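Spherulin-3A (Physarum polycephalum, PDB 1HDF) is a calcium-binding structural protein of the beta/gamma-crystallin family, built as a single two-Greek-key domain that pairs with a second copy. Local coordinates at residues 7-12 with 49-54; 13-18 with 94-99; 56-61 with 71-76. All coordinates share one frame; numbering follows the deposited sequence.

Contact 1 of 3, residues 7-12 with 49-54; sequences SGNPAK and SVKVGP
The N-terminal arm runs obliquely over the end of strand 49-52 here, and the two paths lie 45° apart. Gly-8 comes first. Its carbonyl O takes a weak hydrogen bond from Lys-51 NZ. Its positive phi of 73° suits a glycine. Asn-9 makes the stronger polar contact. Its CG lies anti to the carbonyl carbon, and OD1 accepts a hydrogen bond from Lys-51 NZ at 2.7 Å. The ammonium approaches nearly along the C=O axis of the amide, at 162°. Lys-51 reaches this point with an extended chain, and its ammonium bonds the side-chain oxygen firmly and the main-chain oxygen only weakly. Pro-10 is the buried residue of 7-12 and faces the strand. Its ring crosses the lysine stem at about a right angle, with Pro-10 CD 3.7 Å from Lys-51 CB. Pro-10 CG rests on the backbone, 3.5 Å from Gly-53 N. Gly-53 lies close under the arm: a side chain there would run into Ala-11 O. Pro-10 O then meets the ring of Pro-54 at CD, 3.5 Å away. At Lys-12 the arm makes a CA-H...O contact, with Lys-12 CA 3.4 Å from Pro-54 O. The lysine chain itself is extended and leads away. Pro-10 also touches Phe-16 of strand 15-18, while Lys-51 makes a cation-pi contact with Phe-23. Strand 49-52 lies between strands 15-18 and 77-79 in its antiparallel sheet, and the arm passes along one face of that sheet.

Contact 2 of 3, residues 13-18 with 94-99; sequences GEVFLY and MIVATF
This contact belongs to the hydrophobic core between the two antiparallel sheets of the beta/gamma-crystallin domain. Strand 15-18 is in one sheet and strand 94-98 in the other. Their axes come within 10.1 Å, and their N-to-C directions are 152° apart. No hydrogen bond joins them, so side chains alone fill the gap, apart from Gly-13, which takes part through its backbone. Met-94 is a selenomethionine and crosses the gap with a long chain. This leaves with CG anti to the backbone N and stays extended until chi3, where it bends (80°). The bend places the methyl CE among the branches of two residues. Met-94 CE lies 3.8 Å from Leu-17 CD1, meeting it tip to tip. The same CE is 3.9 Å from Val-15 CG1, again end on. The selenium backs the methyl: Met-94 SE is 4.0 Å from Leu-17 CD2. Val-15 thus uses CG1 for the selenomethionine and keeps CG2 for Val-96, two residues on. Val-15 CG2 and Val-96 CG2 are 3.7 Å apart, and the two valines overlap flank to flank, each running opposite to the other. Towards the edge Val-96 CG1 touches the carbonyl of Gly-13. Thr-98 CG2 then lies 3.4 Å from Gly-13 CA. A CB at Gly-13 would crowd that methyl, and the backbone angles there favour glycine in their own right. Val-50 and Val-30 pack beside Leu-17, and Ala-58 touches Val-15. Ile-95 and Ala-97 alternate with the core residues and pack on the second subunit. Two antiparallel sheets face to face, with apolar side chains meeting between them, make up the Greek-key sandwich of the beta/gamma-crystallins.

Contact 3 of 3, residues 56-61 with 71-76; sequences TKAFIF and IRLEES
Strands 56-61 and 71-73 form an antiparallel beta hairpin in the second Greek key. Ala-58 and Leu-73 make a hydrogen-bonded pair, with Leu-73 N to Ala-58 O at 2.6 Å; the bonds between Ile-60 and Ile-71 are weak. On the face of Ala-58, its CB lies 3.9 Å from Leu-73 CB, with Val-52 packed on both. Beside them Ile-60 and Ile-71 both put CG1 in the crowded position, so that Ile-60 CG1 is 3.6 Å from Ile-71 CG1. On the other face the Phe-59 ring runs alongside the stem of Arg-72, its CE2 3.6 Å from Arg-72 CB. Arg-72 NH1 bonds carbonyls of Gly-68 and Phe-66 of the second subunit. Lys-57 bends at chi2 (72°) and runs alongside Glu-74 and Glu-75, just past the end of strand 71-73. Its bond to Glu-74 is weak; Arg-72 also faces Glu-74, by charge alone. Lys-57 also bonds Asn-67 of the second subunit. An alanine here would lose these bonds and would probably leave mainly Glu-75 less well balanced and loosen the tie between subunits. The stronger salt bridge runs from Lys-57 NZ to the syn lone pair of Glu-75 OE1, 2.8 Å away.

How the contacts relate
From the N terminus, the arm at 7-12 opens contact 1 and strand 15-18 follows at once in contact 2. Contact 1 closes at 49-54, around the first Greek key. Contact 2 closes only at 94-99, so the two cross. Contact 3 opens at 56-61, after contact 1 has closed, and closes ten residues on. It is nested in the loop of contact 2. Contacts 1 and 2 share one sheet, where Lys-51 O meets Phe-16 N. Contacts 2 and 3 share the other, where Ala-97 O meets Lys-57 N. Contact 2 joins the sheets through the core. Gly-53 O to Ser-76 N links contacts 1 and 3.

Contact 1 of 3, residues 7-12 with 49-54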
ATOM      1  N   SER A   7      -0.410  24.555   2.871  1.00 23.23           N
ATOM      2  CA  SER A   7      -1.164  25.729   3.286  1.00 23.23           C
ATOM      3  C   SER A   7      -2.435  25.238   3.975  1.00 22.59           C
ATOM      4  O   SER A   7      -2.932  24.151   3.674  1.00 22.20           O
ATOM      5  CB  SER A   7      -1.506  26.613   2.083  1.00 23.62           C
ATOM      6  OG  SER A   7      -2.343  25.936   1.162  1.00 24.91           O
ATOM      7  N   GLY A   8      -2.942  26.029   4.913  1.00 21.45           N
ATOM      8  CA  GLY A   8      -4.141  25.638   5.634  1.00 20.43           C
ATOM      9  C   GLY A   8      -3.877  24.520   6.629  1.00 19.46           C
ATOM     10  O   GLY A   8      -2.803  24.435   7.227  1.00 19.01           O
ATOM     11  N   ASN A   9      -4.865  23.655   6.808  1.00 18.26           N
ATOM     12  CA  ASN A   9      -4.735  22.538   7.730  1.00 17.53           C
ATOM     13  C   ASN A   9      -4.905  21.215   7.003  1.00 15.80           C
ATOM     14  O   ASN A   9      -5.643  21.125   6.025  1.00 15.95           O
ATOM     15  CB  ASN A   9      -5.749  22.668   8.866  1.00 15.33           C
ATOM     16  CG  ASN A   9      -5.450  23.846   9.765  1.00 17.02           C
ATOM     17  OD1 ASN A   9      -4.305  24.054  10.168  1.00 15.04           O
ATOM     18  ND2 ASN A   9      -6.476  24.624  10.087  1.00 17.51           N
ATOM     19  N   PRO A  10      -4.217  20.170   7.478  1.00 15.14           N
ATOM     20  CA  PRO A  10      -4.287  18.843   6.864  1.00 15.45           C
ATOM     21  C   PRO A  10      -5.667  18.191   6.883  1.00 15.23           C
ATOM     22  O   PRO A  10      -6.458  18.392   7.804  1.00 15.89           O
ATOM     23  CB  PRO A  10      -3.252  18.041   7.656  1.00 14.71           C
ATOM     24  CG  PRO A  10      -3.309  18.667   9.018  1.00 13.35           C
ATOM     25  CD  PRO A  10      -3.417  20.144   8.717  1.00 14.24           C
ATOM     26  N   ALA A  11      -5.946  17.419   5.840  1.00 15.53           N
ATOM     27  CA  ALA A  11      -7.206  16.696   5.719  1.00 15.13           C
ATOM     28  C   ALA A  11      -6.898  15.260   6.125  1.00 14.46           C
ATOM     29  O   ALA A  11      -5.730  14.896   6.283  1.00 13.95           O
ATOM     30  CB  ALA A  11      -7.705  16.743   4.277  1.00 15.03           C
ATOM     31  N   LYS A  12      -7.935  14.445   6.280  1.00 13.74           N
ATOM     32  CA  LYS A  12      -7.758  13.051   6.670  1.00 14.31           C
ATOM     33  C   LYS A  12      -6.634  12.356   5.897  1.00 13.79           C
ATOM     34  O   LYS A  12      -6.609  12.375   4.666  1.00 13.89           O
ATOM     35  CB  LYS A  12      -9.067  12.279   6.475  1.00 14.90           C
ATOM     36  CG  LYS A  12      -8.937  10.786   6.747  1.00 16.73           C
ATOM     37  CD  LYS A  12     -10.255  10.058   6.558  1.00 16.90           C
ATOM     38  CE  LYS A  12     -10.100   8.593   6.906  1.00 17.48           C
ATOM     39  NZ  LYS A  12     -11.378   7.838   6.739  1.00 18.81           N
ATOM     40  N   SER A  49       7.752  21.679  13.761  1.00 11.93           N
ATOM     41  CA  SER A  49       6.330  21.755  14.113  1.00 11.63           C
ATOM     42  C   SER A  49       5.516  20.798  13.234  1.00 11.55           C
ATOM     43  O   SER A  49       5.912  20.479  12.111  1.00 12.59           O
ATOM     44  CB  SER A  49       5.798  23.189  13.972  1.00 11.02           C
ATOM     45  OG  SER A  49       5.853  23.645  12.634  1.00 12.15           O
ATOM     46  N   VAL A  50       4.372  20.345  13.743  1.00 11.53           N
ATOM     47  CA  VAL A  50       3.544  19.388  13.010  1.00  9.22           C
ATOM     48  C   VAL A  50       2.032  19.598  13.144  1.00  9.42           C
ATOM     49  O   VAL A  50       1.552  20.134  14.136  1.00  9.21           O
ATOM     50  CB  VAL A  50       3.855  17.938  13.479  1.00  8.44           C
ATOM     51  CG1 VAL A  50       3.085  16.924  12.633  1.00  7.39           C
ATOM     52  CG2 VAL A  50       5.347  17.679  13.416  1.00  8.73           C
ATOM     53  N   LYS A  51       1.294  19.152  12.130  1.00  8.52           N
ATOM     54  CA  LYS A  51      -0.158  19.220  12.115  1.00  8.23           C
ATOM     55  C   LYS A  51      -0.675  17.882  11.595  1.00  8.50           C
ATOM     56  O   LYS A  51      -0.250  17.416  10.537  1.00 10.73           O
ATOM     57  CB  LYS A  51      -0.647  20.340  11.198  1.00  7.76           C
ATOM     58  CG  LYS A  51      -0.499  21.739  11.753  1.00  7.31           C
ATOM     59  CD  LYS A  51      -1.081  22.742  10.776  1.00  6.03           C
ATOM     60  CE  LYS A  51      -1.240  24.126  11.404  1.00  6.40           C
ATOM     61  NZ  LYS A  51      -1.799  25.111  10.422  1.00  5.10           N
ATOM     62  N   VAL A  52      -1.589  17.264  12.334  1.00  8.21           N
ATOM     63  CA  VAL A  52      -2.152  15.980  11.924  1.00  8.91           C
ATOM     64  C   VAL A  52      -3.642  16.142  11.629  1.00 10.21           C
ATOM     65  O   VAL A  52      -4.394  16.720  12.430  1.00  9.42           O
ATOM     66  CB  VAL A  52      -1.953  14.892  13.015  1.00  8.35           C
ATOM     67  CG1 VAL A  52      -2.301  13.518  12.445  1.00 10.35           C
ATOM     68  CG2 VAL A  52      -0.510  14.897  13.513  1.00  8.48           C
ATOM     69  N   GLY A  53      -4.063  15.627  10.476  1.00 10.86           N
ATOM     70  CA  GLY A  53      -5.452  15.751  10.075  1.00 11.02           C
ATOM     71  C   GLY A  53      -6.439  14.916  10.865  1.00 12.06           C
ATOM     72  O   GLY A  53      -6.044  14.113  11.712  1.00 11.48           O
ATOM     73  N   PRO A  54      -7.746  15.095  10.611  1.00 13.25           N
ATOM     74  CA  PRO A  54      -8.782  14.334  11.319  1.00 14.48           C
ATOM     75  C   PRO A  54      -8.668  12.839  11.032  1.00 15.59           C
ATOM     76  O   PRO A  54      -8.071  12.439  10.024  1.00 14.88           O
ATOM     77  CB  PRO A  54     -10.088  14.939  10.787  1.00 14.26           C
ATOM     78  CG  PRO A  54      -9.712  15.413   9.408  1.00 14.18           C
ATOM     79  CD  PRO A  54      -8.349  16.036   9.649  1.00 13.43           C
TER

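Contact 2 of 3, residues 13-18 with 94-99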
ATOM      1  N   GLY A  13      -5.707  11.748   6.631  1.00 13.61           N
ATOM      2  CA  GLY A  13      -4.601  11.050   6.000  1.00 13.23           C
ATOM      3  C   GLY A  13      -3.427  11.938   5.623  1.00 12.84           C
ATOM      4  O   GLY A  13      -2.469  11.478   5.002  1.00 11.88           O
ATOM      5  N   GLU A  14      -3.498  13.214   5.987  1.00 13.03           N
ATOM      6  CA  GLU A  14      -2.408  14.133   5.677  1.00 13.38           C
ATOM      7  C   GLU A  14      -1.744  14.653   6.934  1.00 12.61           C
ATOM      8  O   GLU A  14      -2.392  14.866   7.959  1.00 12.17           O
ATOM      9  CB  GLU A  14      -2.899  15.341   4.891  1.00 13.80           C
ATOM     10  CG  GLU A  14      -3.780  15.035   3.713  1.00 15.42           C
ATOM     11  CD  GLU A  14      -4.174  16.300   2.978  1.00 16.04           C
ATOM     12  OE1 GLU A  14      -4.565  17.290   3.641  1.00 15.72           O
ATOM     13  OE2 GLU A  14      -4.093  16.306   1.734  1.00 17.81           O
ATOM     14  N   VAL A  15      -0.440  14.863   6.835  1.00 11.83           N
ATOM     15  CA  VAL A  15       0.335  15.392   7.938  1.00 10.50           C
ATOM     16  C   VAL A  15       1.237  16.462   7.352  1.00 10.37           C
ATOM     17  O   VAL A  15       1.936  16.222   6.368  1.00  9.21           O
ATOM     18  CB  VAL A  15       1.204  14.305   8.598  1.00  9.98           C
ATOM     19  CG1 VAL A  15       2.073  14.936   9.686  1.00 10.91           C
ATOM     20  CG2 VAL A  15       0.315  13.222   9.195  1.00  9.58           C
ATOM     21  N   PHE A  16       1.201  17.649   7.946  1.00  9.81           N
ATOM     22  CA  PHE A  16       2.019  18.755   7.477  1.00  8.92           C
ATOM     23  C   PHE A  16       3.228  18.883   8.379  1.00  8.49           C
ATOM     24  O   PHE A  16       3.085  19.018   9.590  1.00  8.89           O
ATOM     25  CB  PHE A  16       1.236  20.073   7.509  1.00  7.33           C
ATOM     26  CG  PHE A  16       0.133  20.166   6.494  1.00  6.66           C
ATOM     27  CD1 PHE A  16       0.040  19.250   5.441  1.00  7.40           C
ATOM     28  CD2 PHE A  16      -0.810  21.196   6.572  1.00  6.12           C
ATOM     29  CE1 PHE A  16      -0.982  19.362   4.478  1.00  7.32           C
ATOM     30  CE2 PHE A  16      -1.831  21.317   5.622  1.00  6.94           C
ATOM     31  CZ  PHE A  16      -1.917  20.398   4.570  1.00  5.80           C
ATOM     32  N   LEU A  17       4.413  18.833   7.778  1.00  9.01           N
ATOM     33  CA  LEU A  17       5.667  18.951   8.507  1.00  9.52           C
ATOM     34  C   LEU A  17       6.285  20.308   8.163  1.00 10.59           C
ATOM     35  O   LEU A  17       6.425  20.647   6.992  1.00 11.01           O
ATOM     36  CB  LEU A  17       6.615  17.815   8.106  1.00  7.43           C
ATOM     37  CG  LEU A  17       6.091  16.389   8.342  1.00  8.27           C
ATOM     38  CD1 LEU A  17       7.126  15.363   7.881  1.00  6.79           C
ATOM     39  CD2 LEU A  17       5.758  16.198   9.832  1.00  6.61           C
ATOM     40  N   TYR A  18       6.640  21.081   9.183  1.00 11.17           N
ATOM     41  CA  TYR A  18       7.229  22.398   8.968  1.00 10.72           C
ATOM     42  C   TYR A  18       8.651  22.459   9.501  1.00 11.02           C
ATOM     43  O   TYR A  18       8.944  21.932  10.576  1.00 10.78           O
ATOM     44  CB  TYR A  18       6.384  23.472   9.652  1.00 10.98           C
ATOM     45  CG  TYR A  18       4.925  23.450   9.266  1.00 10.12           C
ATOM     46  CD1 TYR A  18       4.056  22.505   9.807  1.00 10.49           C
ATOM     47  CD2 TYR A  18       4.414  24.378   8.357  1.00  9.52           C
ATOM     48  CE1 TYR A  18       2.707  22.483   9.451  1.00  9.30           C
ATOM     49  CE2 TYR A  18       3.076  24.366   7.995  1.00  8.89           C
ATOM     50  CZ  TYR A  18       2.226  23.416   8.541  1.00 10.19           C
ATOM     51  OH  TYR A  18       0.905  23.383   8.153  1.00 12.60           O
HETATM   52  N   MSE A  94       8.439   8.228   9.570  1.00 13.41           N
HETATM   53  CA  MSE A  94       7.122   8.489  10.106  1.00 13.03           C
HETATM   54  C   MSE A  94       6.072   7.582   9.486  1.00 12.31           C
HETATM   55  O   MSE A  94       6.185   7.198   8.327  1.00 12.12           O
HETATM   56  CB  MSE A  94       6.767   9.964   9.864  1.00 14.22           C
HETATM   57  CG  MSE A  94       5.366  10.373  10.289  1.00 15.57           C
HETATM   58 SE   MSE A  94       5.058  12.294  10.188  1.00 20.41          SE
HETATM   59  CE  MSE A  94       4.733  12.439   8.297  1.00 13.43           C
ATOM     60  N   ILE A  95       5.070   7.231  10.287  1.00 11.99           N
ATOM     61  CA  ILE A  95       3.952   6.395   9.855  1.00 11.02           C
ATOM     62  C   ILE A  95       2.670   7.218   9.971  1.00 11.49           C
ATOM     63  O   ILE A  95       2.399   7.823  11.016  1.00 11.39           O
ATOM     64  CB  ILE A  95       3.795   5.129  10.746  1.00 10.40           C
ATOM     65  CG1 ILE A  95       4.921   4.135  10.453  1.00 11.13           C
ATOM     66  CG2 ILE A  95       2.454   4.471  10.482  1.00  9.87           C
ATOM     67  CD1 ILE A  95       4.915   2.912  11.341  1.00 16.70           C
ATOM     68  N   VAL A  96       1.898   7.260   8.894  1.00 10.65           N
ATOM     69  CA  VAL A  96       0.637   7.993   8.892  1.00 10.19           C
ATOM     70  C   VAL A  96      -0.457   6.956   8.695  1.00 11.10           C
ATOM     71  O   VAL A  96      -0.514   6.297   7.654  1.00 10.62           O
ATOM     72  CB  VAL A  96       0.571   9.023   7.743  1.00 10.49           C
ATOM     73  CG1 VAL A  96      -0.765   9.746   7.781  1.00 10.39           C
ATOM     74  CG2 VAL A  96       1.723  10.022   7.857  1.00  9.97           C
ATOM     75  N   ALA A  97      -1.312   6.800   9.699  1.00 11.07           N
ATOM     76  CA  ALA A  97      -2.387   5.817   9.632  1.00 11.27           C
ATOM     77  C   ALA A  97      -3.750   6.441   9.881  1.00 12.34           C
ATOM     78  O   ALA A  97      -3.904   7.304  10.749  1.00 13.43           O
ATOM     79  CB  ALA A  97      -2.126   4.701  10.637  1.00 10.58           C
ATOM     80  N   THR A  98      -4.742   5.996   9.118  1.00 13.24           N
ATOM     81  CA  THR A  98      -6.096   6.521   9.242  1.00 14.19           C
ATOM     82  C   THR A  98      -7.099   5.476   9.703  1.00 15.43           C
ATOM     83  O   THR A  98      -6.819   4.279   9.716  1.00 14.15           O
ATOM     84  CB  THR A  98      -6.604   7.075   7.907  1.00 14.70           C
ATOM     85  OG1 THR A  98      -6.853   5.988   7.001  1.00 14.20           O
ATOM     86  CG2 THR A  98      -5.572   8.023   7.299  1.00 14.49           C
ATOM     87  N   PHE A  99      -8.282   5.945  10.071  1.00 16.25           N
ATOM     88  CA  PHE A  99      -9.347   5.065  10.520  1.00 18.22           C
ATOM     89  C   PHE A  99     -10.651   5.800  10.286  1.00 19.76           C
ATOM     90  O   PHE A  99     -10.650   7.015  10.085  1.00 21.09           O
ATOM     91  CB  PHE A  99      -9.174   4.742  12.010  1.00 18.58           C
ATOM     92  CG  PHE A  99      -9.181   5.953  12.901  1.00 17.92           C
ATOM     93  CD1 PHE A  99     -10.378   6.556  13.270  1.00 17.88           C
ATOM     94  CD2 PHE A  99      -7.988   6.516  13.340  1.00 18.05           C
ATOM     95  CE1 PHE A  99     -10.386   7.701  14.059  1.00 18.09           C
ATOM     96  CE2 PHE A  99      -7.988   7.661  14.127  1.00 18.50           C
ATOM     97  CZ  PHE A  99      -9.192   8.254  14.487  1.00 17.23           C
TER

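Contact 3 of 3, residues 56-61 with 71-76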
ATOM      1  N   THR A  56      -6.795  10.681  11.856  1.00 16.75           N
ATOM      2  CA  THR A  56      -5.453  10.275  11.481  1.00 16.19           C
ATOM      3  C   THR A  56      -4.516  10.192  12.678  1.00 15.66           C
ATOM      4  O   THR A  56      -4.611  10.980  13.612  1.00 15.27           O
ATOM      5  CB  THR A  56      -4.848  11.272  10.466  1.00 16.45           C
ATOM      6  OG1 THR A  56      -5.724  11.408   9.340  1.00 16.93           O
ATOM      7  CG2 THR A  56      -3.488  10.785   9.988  1.00 15.71           C
ATOM      8  N   LYS A  57      -3.615   9.220  12.652  1.00 14.77           N
ATOM      9  CA  LYS A  57      -2.631   9.086  13.714  1.00 13.58           C
ATOM     10  C   LYS A  57      -1.288   9.240  13.024  1.00 13.74           C
ATOM     11  O   LYS A  57      -1.130   8.846  11.867  1.00 13.19           O
ATOM     12  CB  LYS A  57      -2.701   7.710  14.372  1.00 12.90           C
ATOM     13  CG  LYS A  57      -2.967   7.738  15.867  1.00 13.78           C
ATOM     14  CD  LYS A  57      -4.399   8.149  16.162  1.00 13.68           C
ATOM     15  CE  LYS A  57      -4.796   7.775  17.577  1.00 13.24           C
ATOM     16  NZ  LYS A  57      -6.251   7.994  17.798  1.00 15.10           N
ATOM     17  N   ALA A  58      -0.325   9.822  13.724  1.00 13.31           N
ATOM     18  CA  ALA A  58       0.999   9.990  13.161  1.00 12.99           C
ATOM     19  C   ALA A  58       2.034   9.519  14.170  1.00 12.62           C
ATOM     20  O   ALA A  58       1.954   9.841  15.355  1.00 12.96           O
ATOM     21  CB  ALA A  58       1.233  11.441  12.809  1.00 13.77           C
ATOM     22  N   PHE A  59       2.995   8.738  13.696  1.00 11.46           N
ATOM     23  CA  PHE A  59       4.061   8.240  14.550  1.00 11.38           C
ATOM     24  C   PHE A  59       5.398   8.725  13.985  1.00 11.93           C
ATOM     25  O   PHE A  59       5.811   8.331  12.891  1.00 11.90           O
ATOM     26  CB  PHE A  59       4.016   6.710  14.611  1.00 11.97           C
ATOM     27  CG  PHE A  59       2.724   6.161  15.170  1.00 11.50           C
ATOM     28  CD1 PHE A  59       1.589   6.064  14.373  1.00 11.11           C
ATOM     29  CD2 PHE A  59       2.639   5.772  16.501  1.00 10.86           C
ATOM     30  CE1 PHE A  59       0.379   5.583  14.897  1.00 10.73           C
ATOM     31  CE2 PHE A  59       1.439   5.292  17.033  1.00 11.44           C
ATOM     32  CZ  PHE A  59       0.307   5.200  16.225  1.00 10.28           C
ATOM     33  N   ILE A  60       6.061   9.599  14.730  1.00 12.76           N
ATOM     34  CA  ILE A  60       7.340  10.154  14.305  1.00 12.55           C
ATOM     35  C   ILE A  60       8.496   9.473  15.041  1.00 12.97           C
ATOM     36  O   ILE A  60       8.461   9.325  16.258  1.00 12.97           O
ATOM     37  CB  ILE A  60       7.365  11.674  14.559  1.00 12.78           C
ATOM     38  CG1 ILE A  60       7.011  11.958  16.023  1.00 12.15           C
ATOM     39  CG2 ILE A  60       6.379  12.368  13.631  1.00  7.39           C
ATOM     40  CD1 ILE A  60       7.071  13.426  16.391  1.00 16.70           C
ATOM     41  N   PHE A  61       9.514   9.062  14.289  1.00 13.74           N
ATOM     42  CA  PHE A  61      10.671   8.365  14.850  1.00 13.36           C
ATOM     43  C   PHE A  61      11.963   9.148  14.727  1.00 14.29           C
ATOM     44  O   PHE A  61      12.187   9.845  13.732  1.00 13.94           O
ATOM     45  CB  PHE A  61      10.836   7.009  14.163  1.00 11.38           C
ATOM     46  CG  PHE A  61       9.630   6.145  14.283  1.00 11.75           C
ATOM     47  CD1 PHE A  61       8.472   6.448  13.565  1.00 10.31           C
ATOM     48  CD2 PHE A  61       9.608   5.086  15.186  1.00  9.78           C
ATOM     49  CE1 PHE A  61       7.314   5.718  13.751  1.00  9.93           C
ATOM     50  CE2 PHE A  61       8.452   4.349  15.380  1.00  9.37           C
ATOM     51  CZ  PHE A  61       7.303   4.663  14.665  1.00 10.45           C
ATOM     52  N   ILE A  71       6.977   9.017  19.225  1.00 13.93           N
ATOM     53  CA  ILE A  71       5.747   9.365  19.927  1.00 12.45           C
ATOM     54  C   ILE A  71       4.557   9.322  18.975  1.00 10.92           C
ATOM     55  O   ILE A  71       4.706   9.483  17.758  1.00 10.05           O
ATOM     56  CB  ILE A  71       5.789  10.789  20.543  1.00 14.04           C
ATOM     57  CG1 ILE A  71       5.919  11.835  19.435  1.00 14.62           C
ATOM     58  CG2 ILE A  71       6.928  10.892  21.566  1.00 14.32           C
ATOM     59  CD1 ILE A  71       5.650  13.254  19.898  1.00 16.70           C
ATOM     60  N   ARG A  72       3.378   9.107  19.542  1.00  8.98           N
ATOM     61  CA  ARG A  72       2.154   9.066  18.764  1.00  8.38           C
ATOM     62  C   ARG A  72       1.490  10.441  18.732  1.00  8.39           C
ATOM     63  O   ARG A  72       1.376  11.110  19.764  1.00  8.44           O
ATOM     64  CB  ARG A  72       1.188   8.046  19.370  1.00  7.75           C
ATOM     65  CG  ARG A  72      -0.236   8.147  18.845  1.00  9.16           C
ATOM     66  CD  ARG A  72      -1.120   7.091  19.494  1.00 10.39           C
ATOM     67  NE  ARG A  72      -1.051   7.166  20.948  1.00 10.77           N
ATOM     68  CZ  ARG A  72      -1.427   6.189  21.763  1.00 11.42           C
ATOM     69  NH1 ARG A  72      -1.905   5.056  21.262  1.00 12.59           N
ATOM     70  NH2 ARG A  72      -1.309   6.336  23.077  1.00 10.68           N
ATOM     71  N   LEU A  73       1.065  10.872  17.547  1.00  7.88           N
ATOM     72  CA  LEU A  73       0.378  12.157  17.420  1.00  8.91           C
ATOM     73  C   LEU A  73      -1.086  11.870  17.119  1.00  9.48           C
ATOM     74  O   LEU A  73      -1.403  11.115  16.204  1.00 11.34           O
ATOM     75  CB  LEU A  73       1.011  13.017  16.317  1.00  6.86           C
ATOM     76  CG  LEU A  73       2.445  13.467  16.618  1.00  8.23           C
ATOM     77  CD1 LEU A  73       2.873  14.517  15.596  1.00  7.10           C
ATOM     78  CD2 LEU A  73       2.538  14.037  18.052  1.00  6.60           C
ATOM     79  N   GLU A  74      -1.968  12.464  17.912  1.00 10.42           N
ATOM     80  CA  GLU A  74      -3.409  12.267  17.789  1.00 12.11           C
ATOM     81  C   GLU A  74      -4.031  13.028  16.624  1.00 12.49           C
ATOM     82  O   GLU A  74      -3.500  14.037  16.176  1.00 13.52           O
ATOM     83  CB  GLU A  74      -4.092  12.717  19.084  1.00 13.00           C
ATOM     84  CG  GLU A  74      -3.589  12.015  20.325  1.00 15.21           C
ATOM     85  CD  GLU A  74      -3.869  10.532  20.282  1.00 16.20           C
ATOM     86  OE1 GLU A  74      -4.994  10.156  19.925  1.00 18.31           O
ATOM     87  OE2 GLU A  74      -2.983   9.729  20.607  1.00 15.73           O
ATOM     88  N   GLU A  75      -5.174  12.545  16.151  1.00 12.74           N
ATOM     89  CA  GLU A  75      -5.885  13.195  15.055  1.00 12.80           C
ATOM     90  C   GLU A  75      -6.151  14.653  15.393  1.00 12.63           C
ATOM     91  O   GLU A  75      -6.266  15.014  16.561  1.00 12.28           O
ATOM     92  CB  GLU A  75      -7.226  12.501  14.800  1.00 12.48           C
ATOM     93  CG  GLU A  75      -8.108  12.386  16.037  1.00 14.70           C
ATOM     94  CD  GLU A  75      -7.877  11.094  16.812  1.00 15.23           C
ATOM     95  OE1 GLU A  75      -6.730  10.606  16.826  1.00 16.49           O
ATOM     96  OE2 GLU A  75      -8.840  10.572  17.417  1.00 16.17           O
ATOM     97  N   SER A  76      -6.253  15.478  14.356  1.00 13.70           N
ATOM     98  CA  SER A  76      -6.540  16.902  14.499  1.00 12.81           C
ATOM     99  C   SER A  76      -5.714  17.557  15.598  1.00 12.62           C
ATOM    100  O   SER A  76      -6.239  18.311  16.416  1.00 12.19           O
ATOM    101  CB  SER A  76      -8.032  17.102  14.791  1.00 14.00           C
ATOM    102  OG  SER A  76      -8.848  16.457  13.822  1.00 14.96           O
TER